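Local coordinates for protein aspartate-semialdehyde dehydrogenase 2 (Vibrio cholerae, PDB 2QZ9) that catalyses the NADPH-dependent reductive dephosphorylation of L-aspartyl-4-phosphate to L-aspartate-semialdehyde, an early step towards lysine, methionine and threonine, at residues Thr155-Val160 / Val236-Phe241; Gly243-Val248 / Trp310-Asn315; Gly173-Leu178 / Ile193-Ile198. All coordinates share one frame; numbering follows the deposited sequence.

How the contacts relate
The three contacts show how one domain gathers distant pieces of chain: contacts 1 and 2 border the active site, and all three reach the dimer interface. From the N terminus, strand 149-158 comes first and supplies 155-160; helix 165-179 follows and supplies 173-178. The chain then loops back to this helix at 193-198, so contact 3 closes a short loop nested inside the longer one that contact 1 closes at 236-241. Contact 2 comes afterwards, in series, pairing strands 244-252 and 306-313. Contacts 1 and 2 meet in one sheet, where strands 149-158 and 244-252 are neighbours and Tyr157 N lies 2.8 Å from Ala245 O. Contacts 1 and 3 meet where Arg237 N approaches Ile198 O.

Contact 1: residues Thr155-Val160 / Val236-Phe241; sequences TTYQSV and VRVPVF
The hydroxyl of Thr156 serves two partners at once: OG1 accepts the N-H of Val236 (N to OG1 3.1 Å) and donates to Gln158 OE1 at 2.7 Å, lying in the plane of that carbonyl on a lone pair. Holding OE1 in this way limits rotation of the Gln158 amide, whose NE2 is bound in turn by Glu212. The backbones then bridge at Gln158 and Arg237. Gln158 N bonds to Val236 O at 2.9 Å, and Val238 N returns to Gln158 O at the same length. Further along, Val160 N reaches Val240 O at 3.0 Å. The side chain of Arg237, bent at chi2 (86°) and chi3 (58°), folds back beside the segment 155-160. Its NH1 gives a hydrogen bond to Ser159 O at 3.0 Å, with the acceptor at the guanidinium edge and near its plane, while CD lies against Val160. Val238 CG2 packs at 4.1 Å from Tyr157 CB, and the ring of Tyr157 stacks on Tyr157 of the second subunit. The single bridge joins Gln158 and Arg237, both predicted to bind substrate, and ties the loop 236-241 alongside strand 149-158 of the dimerisation-domain sheet, probably as part of the substrate pocket.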
loop_
_atom_site.group_PDB
_atom_site.type_symbol
_atom_site.label_atom_id
_atom_site.label_comp_id
_atom_site.label_asym_id
_atom_site.label_seq_id
_atom_site.Cartn_x
_atom_site.Cartn_y
_atom_site.Cartn_z
ATOM N N THR A 155 -1.097 -7.370 0.246
ATOM C CA THR A 155 -1.729 -6.099 -0.070
ATOM C C THR A 155 -0.930 -5.493 -1.205
ATOM O O THR A 155 0.290 -5.636 -1.259
ATOM C CB THR A 155 -1.798 -5.125 1.137
ATOM O OG1 THR A 155 -0.480 -4.631 1.443
ATOM C CG2 THR A 155 -2.380 -5.828 2.369
ATOM N N THR A 156 -1.623 -4.828 -2.113
ATOM C CA THR A 156 -1.005 -4.419 -3.347
ATOM C C THR A 156 -0.983 -2.910 -3.483
ATOM O O THR A 156 -1.735 -2.195 -2.826
ATOM C CB THR A 156 -1.712 -5.046 -4.575
ATOM O OG1 THR A 156 -2.972 -4.393 -4.772
ATOM C CG2 THR A 156 -1.937 -6.547 -4.362
ATOM N N TYR A 157 -0.064 -2.450 -4.320
ATOM C CA TYR A 157 0.160 -1.042 -4.555
ATOM C C TYR A 157 0.159 -0.976 -6.078
ATOM O O TYR A 157 1.211 -1.056 -6.711
ATOM C CB TYR A 157 1.506 -0.629 -3.928
ATOM C CG TYR A 157 1.520 -0.783 -2.411
ATOM C CD1 TYR A 157 1.556 -2.051 -1.807
ATOM C CD2 TYR A 157 1.476 0.338 -1.579
ATOM C CE1 TYR A 157 1.537 -2.191 -0.422
ATOM C CE2 TYR A 157 1.475 0.201 -0.190
ATOM C CZ TYR A 157 1.500 -1.065 0.372
ATOM O OH TYR A 157 1.477 -1.188 1.728
ATOM N N GLN A 158 -1.043 -0.889 -6.651
ATOM C CA GLN A 158 -1.231 -1.091 -8.092
ATOM C C GLN A 158 -1.349 0.199 -8.904
ATOM O O GLN A 158 -2.132 1.087 -8.578
ATOM C CB GLN A 158 -2.445 -2.014 -8.361
ATOM C CG GLN A 158 -2.139 -3.480 -8.024
ATOM C CD GLN A 158 -3.324 -4.417 -8.212
ATOM O OE1 GLN A 158 -3.937 -4.866 -7.238
ATOM N NE2 GLN A 158 -3.645 -4.726 -9.465
ATOM N N SER A 159 -0.567 0.281 -9.970
ATOM C CA SER A 159 -0.516 1.478 -10.805
ATOM C C SER A 159 -1.763 1.635 -11.674
ATOM O O SER A 159 -2.479 0.646 -11.959
ATOM C CB SER A 159 0.731 1.460 -11.672
ATOM O OG SER A 159 0.716 0.343 -12.538
ATOM N N VAL A 160 -2.012 2.880 -12.087
ATOM C CA VAL A 160 -3.210 3.245 -12.851
ATOM C C VAL A 160 -3.198 2.673 -14.268
ATOM O O VAL A 160 -4.230 2.652 -14.931
ATOM C CB VAL A 160 -3.440 4.798 -12.909
ATOM C CG1 VAL A 160 -3.733 5.357 -11.520
ATOM C CG2 VAL A 160 -2.245 5.501 -13.535
ATOM N N VAL A 236 -5.156 -2.356 -3.780
ATOM C CA VAL A 236 -5.268 -0.892 -3.685
ATOM C C VAL A 236 -4.674 -0.209 -4.929
ATOM O O VAL A 236 -3.570 -0.539 -5.347
ATOM C CB VAL A 236 -4.557 -0.346 -2.399
ATOM C CG1 VAL A 236 -4.735 1.169 -2.261
ATOM C CG2 VAL A 236 -5.056 -1.070 -1.113
ATOM N N ARG A 237 -5.419 0.732 -5.522
ATOM C CA ARG A 237 -4.864 1.562 -6.590
ATOM C C ARG A 237 -4.055 2.706 -5.985
ATOM O O ARG A 237 -4.541 3.409 -5.092
ATOM C CB ARG A 237 -5.968 2.134 -7.481
ATOM C CG ARG A 237 -5.443 2.887 -8.714
ATOM C CD ARG A 237 -5.177 1.958 -9.910
ATOM N NE ARG A 237 -6.366 1.214 -10.304
ATOM C CZ ARG A 237 -6.373 0.137 -11.090
ATOM N NH1 ARG A 237 -5.243 -0.376 -11.575
ATOM N NH2 ARG A 237 -7.523 -0.445 -11.363
ATOM N N VAL A 238 -2.832 2.888 -6.471
ATOM C CA VAL A 238 -1.970 3.984 -6.009
ATOM C C VAL A 238 -1.600 4.932 -7.174
ATOM O O VAL A 238 -1.725 4.535 -8.336
ATOM C CB VAL A 238 -0.705 3.456 -5.261
ATOM C CG1 VAL A 238 -1.116 2.754 -3.963
ATOM C CG2 VAL A 238 0.133 2.530 -6.159
ATOM N N PRO A 239 -1.159 6.185 -6.862
ATOM C CA PRO A 239 -0.890 7.215 -7.880
ATOM C C PRO A 239 0.453 7.029 -8.560
ATOM O O PRO A 239 1.295 7.927 -8.557
ATOM C CB PRO A 239 -0.918 8.535 -7.080
ATOM C CG PRO A 239 -1.193 8.152 -5.645
ATOM C CD PRO A 239 -0.907 6.700 -5.507
ATOM N N VAL A 240 0.625 5.846 -9.138
ATOM C CA VAL A 240 1.832 5.439 -9.841
ATOM C C VAL A 240 1.422 5.136 -11.288
ATOM O O VAL A 240 0.290 4.713 -11.522
ATOM C CB VAL A 240 2.449 4.185 -9.169
ATOM C CG1 VAL A 240 3.669 3.687 -9.921
ATOM C CG2 VAL A 240 2.800 4.492 -7.700
ATOM N N PHE A 241 2.328 5.365 -12.241
ATOM C CA PHE A 241 2.009 5.183 -13.659
ATOM C C PHE A 241 2.118 3.730 -14.079
ATOM O O PHE A 241 1.100 3.129 -14.431
ATOM C CB PHE A 241 2.832 6.121 -14.570
ATOM C CG PHE A 241 2.335 7.546 -14.564
ATOM C CD1 PHE A 241 3.131 8.575 -14.087
ATOM C CD2 PHE A 241 1.049 7.848 -15.008
ATOM C CE1 PHE A 241 2.661 9.892 -14.058
ATOM C CE2 PHE A 241 0.568 9.157 -14.986
ATOM C CZ PHE A 241 1.381 10.185 -14.506
#

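Contact 2: residues Gly243-Val248 / Trp310-Asn315; sequences GHAEAV and WVVADN
The imidazole of His244 carries the side chain of Asn315 over one face: CB stands 3.7 Å from the ring centroid, 15° off the normal, a CH-pi contact displaced towards the rim. The Asn315 amide follows it across the ring, the two planes stacked at 22°. Two antiparallel neighbours of the dimerisation-domain sheet, strands 244-252 and 306-313, set up this meeting at their ends. Asn315 turns back over the histidine because its CG sits between backbone N and carbonyl carbon (chi1 52°), and OD1 thereby also accepts the N-H of Gly243 (N to OD1 2.8 Å). Its ND2 is bound by Ser161. His244 is the predicted proton acceptor and lies beside Cys131, which forms the acyl-thioester intermediate; Asn315 is predicted to bind NADP(+), so the stack probably joins catalytic and cofactor-binding parts of the site.

Within the ladder, His244 with Ala313 and Glu246 with Val311 are hydrogen-bonded pairs, the shortest bond running from Glu246 N to Val311 O at 2.7 Å. The non-hydrogen-bonded pairs put Ala245, Ala247, Val312 and Trp310 on the other face from His244 and Glu246. There the Trp310 indole, with CG anti to its backbone N, reaches across to the neighbouring strand. Its NE1 bonds to Pro280 O, and its ring meets Tyr157 edge-to-face. The packing is tight here: Ala245 CB lies 3.3 Å from Trp310 CZ2 and 3.5 Å from Trp310 CH2.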
loop_
_atom_site.group_PDB
_atom_site.type_symbol
_atom_site.label_atom_id
_atom_site.label_comp_id
_atom_site.label_asym_id
_atom_site.label_seq_id
_atom_site.Cartn_x
_atom_site.Cartn_y
_atom_site.Cartn_z
ATOM N N GLY A 243 4.065 -0.323 -13.323
ATOM C CA GLY A 243 4.563 -1.254 -12.303
ATOM C C GLY A 243 3.575 -1.500 -11.167
ATOM O O GLY A 243 2.880 -0.592 -10.731
ATOM N N HIS A 244 3.510 -2.737 -10.682
ATOM C CA HIS A 244 2.765 -3.022 -9.456
ATOM C C HIS A 244 3.739 -3.477 -8.398
ATOM O O HIS A 244 4.742 -4.091 -8.709
ATOM C CB HIS A 244 1.708 -4.110 -9.654
ATOM C CG HIS A 244 0.611 -3.727 -10.591
ATOM N ND1 HIS A 244 -0.198 -4.661 -11.210
ATOM C CD2 HIS A 244 0.186 -2.519 -11.020
ATOM C CE1 HIS A 244 -1.081 -4.038 -11.969
ATOM N NE2 HIS A 244 -0.866 -2.739 -11.875
ATOM N N ALA A 245 3.425 -3.167 -7.147
ATOM C CA ALA A 245 4.199 -3.634 -6.015
ATOM C C ALA A 245 3.261 -4.380 -5.074
ATOM O O ALA A 245 2.070 -4.086 -5.021
ATOM C CB ALA A 245 4.844 -2.458 -5.308
ATOM N N GLU A 246 3.800 -5.349 -4.345
ATOM C CA GLU A 246 3.015 -6.121 -3.390
ATOM C C GLU A 246 3.794 -6.341 -2.110
ATOM O O GLU A 246 4.974 -6.666 -2.114
ATOM C CB GLU A 246 2.637 -7.491 -3.955
ATOM C CG GLU A 246 1.712 -7.446 -5.154
ATOM C CD GLU A 246 1.769 -8.710 -5.990
ATOM O OE1 GLU A 246 2.681 -9.552 -5.803
ATOM O OE2 GLU A 246 0.886 -8.856 -6.849
ATOM N N ALA A 247 3.087 -6.178 -1.014
ATOM C CA ALA A 247 3.580 -6.571 0.275
ATOM C C ALA A 247 3.058 -7.977 0.582
ATOM O O ALA A 247 1.851 -8.167 0.764
ATOM C CB ALA A 247 3.052 -5.586 1.283
ATOM N N VAL A 248 3.956 -8.959 0.616
ATOM C CA VAL A 248 3.559 -10.368 0.759
ATOM C C VAL A 248 4.035 -10.928 2.102
ATOM O O VAL A 248 5.229 -10.917 2.399
ATOM C CB VAL A 248 4.089 -11.243 -0.429
ATOM C CG1 VAL A 248 3.415 -12.614 -0.447
ATOM C CG2 VAL A 248 3.860 -10.545 -1.779
ATOM N N TRP A 310 8.747 -8.007 -0.385
ATOM C CA TRP A 310 8.194 -6.908 -1.181
ATOM C C TRP A 310 8.408 -7.302 -2.636
ATOM O O TRP A 310 9.511 -7.652 -3.017
ATOM C CB TRP A 310 8.918 -5.597 -0.830
ATOM C CG TRP A 310 8.589 -4.339 -1.652
ATOM C CD1 TRP A 310 9.412 -3.738 -2.583
ATOM C CD2 TRP A 310 7.415 -3.507 -1.568
ATOM N NE1 TRP A 310 8.810 -2.616 -3.093
ATOM C CE2 TRP A 310 7.597 -2.438 -2.485
ATOM C CE3 TRP A 310 6.225 -3.565 -0.820
ATOM C CZ2 TRP A 310 6.626 -1.453 -2.696
ATOM C CZ3 TRP A 310 5.271 -2.583 -1.018
ATOM C CH2 TRP A 310 5.481 -1.528 -1.948
ATOM N N VAL A 311 7.352 -7.278 -3.439
ATOM C CA VAL A 311 7.436 -7.806 -4.811
ATOM C C VAL A 311 7.037 -6.733 -5.835
ATOM O O VAL A 311 5.996 -6.100 -5.711
ATOM C CB VAL A 311 6.615 -9.126 -4.980
ATOM C CG1 VAL A 311 6.717 -9.658 -6.389
ATOM C CG2 VAL A 311 7.124 -10.194 -4.004
ATOM N N VAL A 312 7.897 -6.515 -6.826
ATOM C CA VAL A 312 7.639 -5.492 -7.834
ATOM C C VAL A 312 7.819 -6.074 -9.239
ATOM O O VAL A 312 8.731 -6.873 -9.464
ATOM C CB VAL A 312 8.555 -4.248 -7.633
ATOM C CG1 VAL A 312 8.239 -3.168 -8.648
ATOM C CG2 VAL A 312 8.364 -3.665 -6.223
ATOM N N ALA A 313 6.941 -5.671 -10.168
ATOM C CA ALA A 313 7.118 -6.002 -11.594
ATOM C C ALA A 313 6.481 -4.952 -12.503
ATOM O O ALA A 313 5.639 -4.175 -12.062
ATOM C CB ALA A 313 6.565 -7.395 -11.917
ATOM N N ASP A 314 6.922 -4.917 -13.760
ATOM C CA ASP A 314 6.268 -4.119 -14.789
ATOM C C ASP A 314 5.065 -4.936 -15.248
ATOM O O ASP A 314 5.216 -6.023 -15.808
ATOM C CB ASP A 314 7.219 -3.826 -15.957
ATOM C CG ASP A 314 6.606 -2.905 -17.017
ATOM O OD1 ASP A 314 7.360 -2.137 -17.661
ATOM O OD2 ASP A 314 5.378 -2.928 -17.226
ATOM N N ASN A 315 3.881 -4.399 -14.990
ATOM C CA ASN A 315 2.615 -5.103 -15.198
ATOM C C ASN A 315 2.227 -5.213 -16.670
ATOM O O ASN A 315 1.348 -5.999 -17.024
ATOM C CB ASN A 315 1.490 -4.406 -14.421
ATOM C CG ASN A 315 1.421 -2.927 -14.716
ATOM O OD1 ASN A 315 2.398 -2.217 -14.526
ATOM N ND2 ASN A 315 0.279 -2.456 -15.198
#

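Contact 3: residues Gly173-Leu178 / Ile193-Ile198; sequences GQTAKL and IAFNCI
Thr175 divides its two branches between Ala194 and Phe195 through a chi1 of -57°, which sets OG1 beside its own backbone N and CG2 anti to that nitrogen. OG1 thus lies 3.3 Å from Ala194 CB, though its hydrogen bond is made within the helix, to Leu171 O. CG2 reaches out to Phe195 CZ at 3.8 Å, the two side chains crossing at about a right angle. Phe195, with CG beside its backbone N (chi1 -47°), swings its ring back towards the helix.

Ala194 lies at the middle of the contact. Its methyl points at the helix and enters between side chains from successive turns: Gln174 CB and Leu178 CD1 each stand 3.8 Å from Ala194 CB, and Thr175 borders it as well. Leu178 CD1 also lies 4.2 Å from Phe195 CD1, so one branch touches both methyl and ring. The loop presents these residues from a type II beta turn, Ile193 to Asn196, closed by Asn196 N bonding to Ile193 O at 2.9 Å.

Asn196, the last residue of the turn, hydrogen-bonds to Val283 and Thr281 of the second subunit, and Phe195 meets Phe241 of that subunit. Thr175 packs on its counterpart there. The arrangement is a beta turn docked on helix 165-179 at the subunit interface of the dimerisation domain.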
loop_
_atom_site.group_PDB
_atom_site.type_symbol
_atom_site.label_atom_id
_atom_site.label_comp_id
_atom_site.label_asym_id
_atom_site.label_seq_id
_atom_site.Cartn_x
_atom_site.Cartn_y
_atom_site.Cartn_z
ATOM N N GLY A 173 -4.009 13.860 -15.640
ATOM C CA GLY A 173 -4.967 14.951 -15.803
ATOM C C GLY A 173 -5.449 15.553 -14.497
ATOM O O GLY A 173 -5.546 16.776 -14.375
ATOM N N GLN A 174 -5.764 14.694 -13.525
ATOM C CA GLN A 174 -6.195 15.138 -12.200
ATOM C C GLN A 174 -5.069 15.853 -11.470
ATOM O O GLN A 174 -5.314 16.807 -10.731
ATOM C CB GLN A 174 -6.658 13.959 -11.348
ATOM C CG GLN A 174 -8.102 13.534 -11.555
ATOM C CD GLN A 174 -8.581 12.557 -10.487
ATOM O OE1 GLN A 174 -9.782 12.339 -10.320
ATOM N NE2 GLN A 174 -7.640 11.972 -9.754
ATOM N N THR A 175 -3.845 15.378 -11.681
ATOM C CA THR A 175 -2.673 15.885 -10.969
ATOM C C THR A 175 -2.327 17.308 -11.423
ATOM O O THR A 175 -1.979 18.155 -10.594
ATOM C CB THR A 175 -1.457 14.909 -11.086
ATOM O OG1 THR A 175 -1.834 13.615 -10.598
ATOM C CG2 THR A 175 -0.270 15.397 -10.272
ATOM N N ALA A 176 -2.453 17.565 -12.727
ATOM C CA ALA A 176 -2.242 18.903 -13.293
ATOM C C ALA A 176 -3.335 19.895 -12.876
ATOM O O ALA A 176 -3.035 21.024 -12.486
ATOM C CB ALA A 176 -2.120 18.835 -14.805
ATOM N N LYS A 177 -4.596 19.474 -12.952
ATOM C CA LYS A 177 -5.704 20.322 -12.514
ATOM C C LYS A 177 -5.547 20.725 -11.050
ATOM O O LYS A 177 -5.732 21.894 -10.706
ATOM C CB LYS A 177 -7.066 19.656 -12.755
ATOM C CG LYS A 177 -7.780 20.086 -14.049
ATOM C CD LYS A 177 -7.337 19.283 -15.286
ATOM C CE LYS A 177 -6.118 19.901 -15.995
ATOM N NZ LYS A 177 -5.473 18.963 -16.967
ATOM N N LEU A 178 -5.179 19.768 -10.197
ATOM C CA LEU A 178 -4.987 20.044 -8.769
ATOM C C LEU A 178 -3.818 20.985 -8.483
ATOM O O LEU A 178 -3.953 21.906 -7.673
ATOM C CB LEU A 178 -4.850 18.754 -7.959
ATOM C CG LEU A 178 -6.136 17.944 -7.781
ATOM C CD1 LEU A 178 -5.807 16.528 -7.334
ATOM C CD2 LEU A 178 -7.134 18.617 -6.834
ATOM N N ILE A 193 -7.828 9.833 -7.625
ATOM C CA ILE A 193 -6.630 9.006 -7.560
ATOM C C ILE A 193 -5.358 9.818 -7.305
ATOM O O ILE A 193 -4.480 9.379 -6.549
ATOM C CB ILE A 193 -6.467 8.081 -8.819
ATOM C CG1 ILE A 193 -5.302 7.093 -8.636
ATOM C CG2 ILE A 193 -6.270 8.893 -10.084
ATOM C CD1 ILE A 193 -5.384 6.245 -7.360
ATOM N N ALA A 194 -5.253 10.984 -7.947
ATOM C CA ALA A 194 -4.114 11.870 -7.755
ATOM C C ALA A 194 -3.912 12.117 -6.259
ATOM O O ALA A 194 -4.857 12.454 -5.550
ATOM C CB ALA A 194 -4.337 13.190 -8.500
ATOM N N PHE A 195 -2.687 11.901 -5.786
ATOM C CA PHE A 195 -2.341 12.024 -4.350
ATOM C C PHE A 195 -3.278 11.258 -3.414
ATOM O O PHE A 195 -3.572 11.726 -2.304
ATOM C CB PHE A 195 -2.303 13.494 -3.904
ATOM C CG PHE A 195 -1.538 14.396 -4.815
ATOM C CD1 PHE A 195 -2.189 15.437 -5.479
ATOM C CD2 PHE A 195 -0.170 14.232 -5.000
ATOM C CE1 PHE A 195 -1.481 16.298 -6.327
ATOM C CE2 PHE A 195 0.541 15.079 -5.844
ATOM C CZ PHE A 195 -0.118 16.115 -6.513
ATOM N N ASN A 196 -3.745 10.091 -3.863
ATOM C CA ASN A 196 -4.692 9.291 -3.089
ATOM C C ASN A 196 -4.476 7.785 -3.301
ATOM O O ASN A 196 -3.819 7.369 -4.254
ATOM C CB ASN A 196 -6.135 9.681 -3.440
ATOM C CG ASN A 196 -7.115 9.438 -2.306
ATOM O OD1 ASN A 196 -6.747 9.416 -1.136
ATOM N ND2 ASN A 196 -8.387 9.283 -2.654
ATOM N N CYS A 197 -5.032 6.979 -2.402
ATOM C CA CYS A 197 -4.993 5.522 -2.527
ATOM C C CYS A 197 -6.427 5.069 -2.453
ATOM O O CYS A 197 -7.173 5.511 -1.582
ATOM C CB CYS A 197 -4.143 4.872 -1.411
ATOM S SG CYS A 197 -2.420 5.447 -1.382
ATOM N N ILE A 198 -6.817 4.213 -3.391
ATOM C CA ILE A 198 -8.191 3.718 -3.471
ATOM C C ILE A 198 -8.147 2.217 -3.235
ATOM O O ILE A 198 -7.603 1.488 -4.060
ATOM C CB ILE A 198 -8.838 4.031 -4.862
ATOM C CG1 ILE A 198 -8.786 5.537 -5.150
ATOM C CG2 ILE A 198 -10.287 3.481 -4.949
ATOM C CD1 ILE A 198 -9.203 5.926 -6.565
#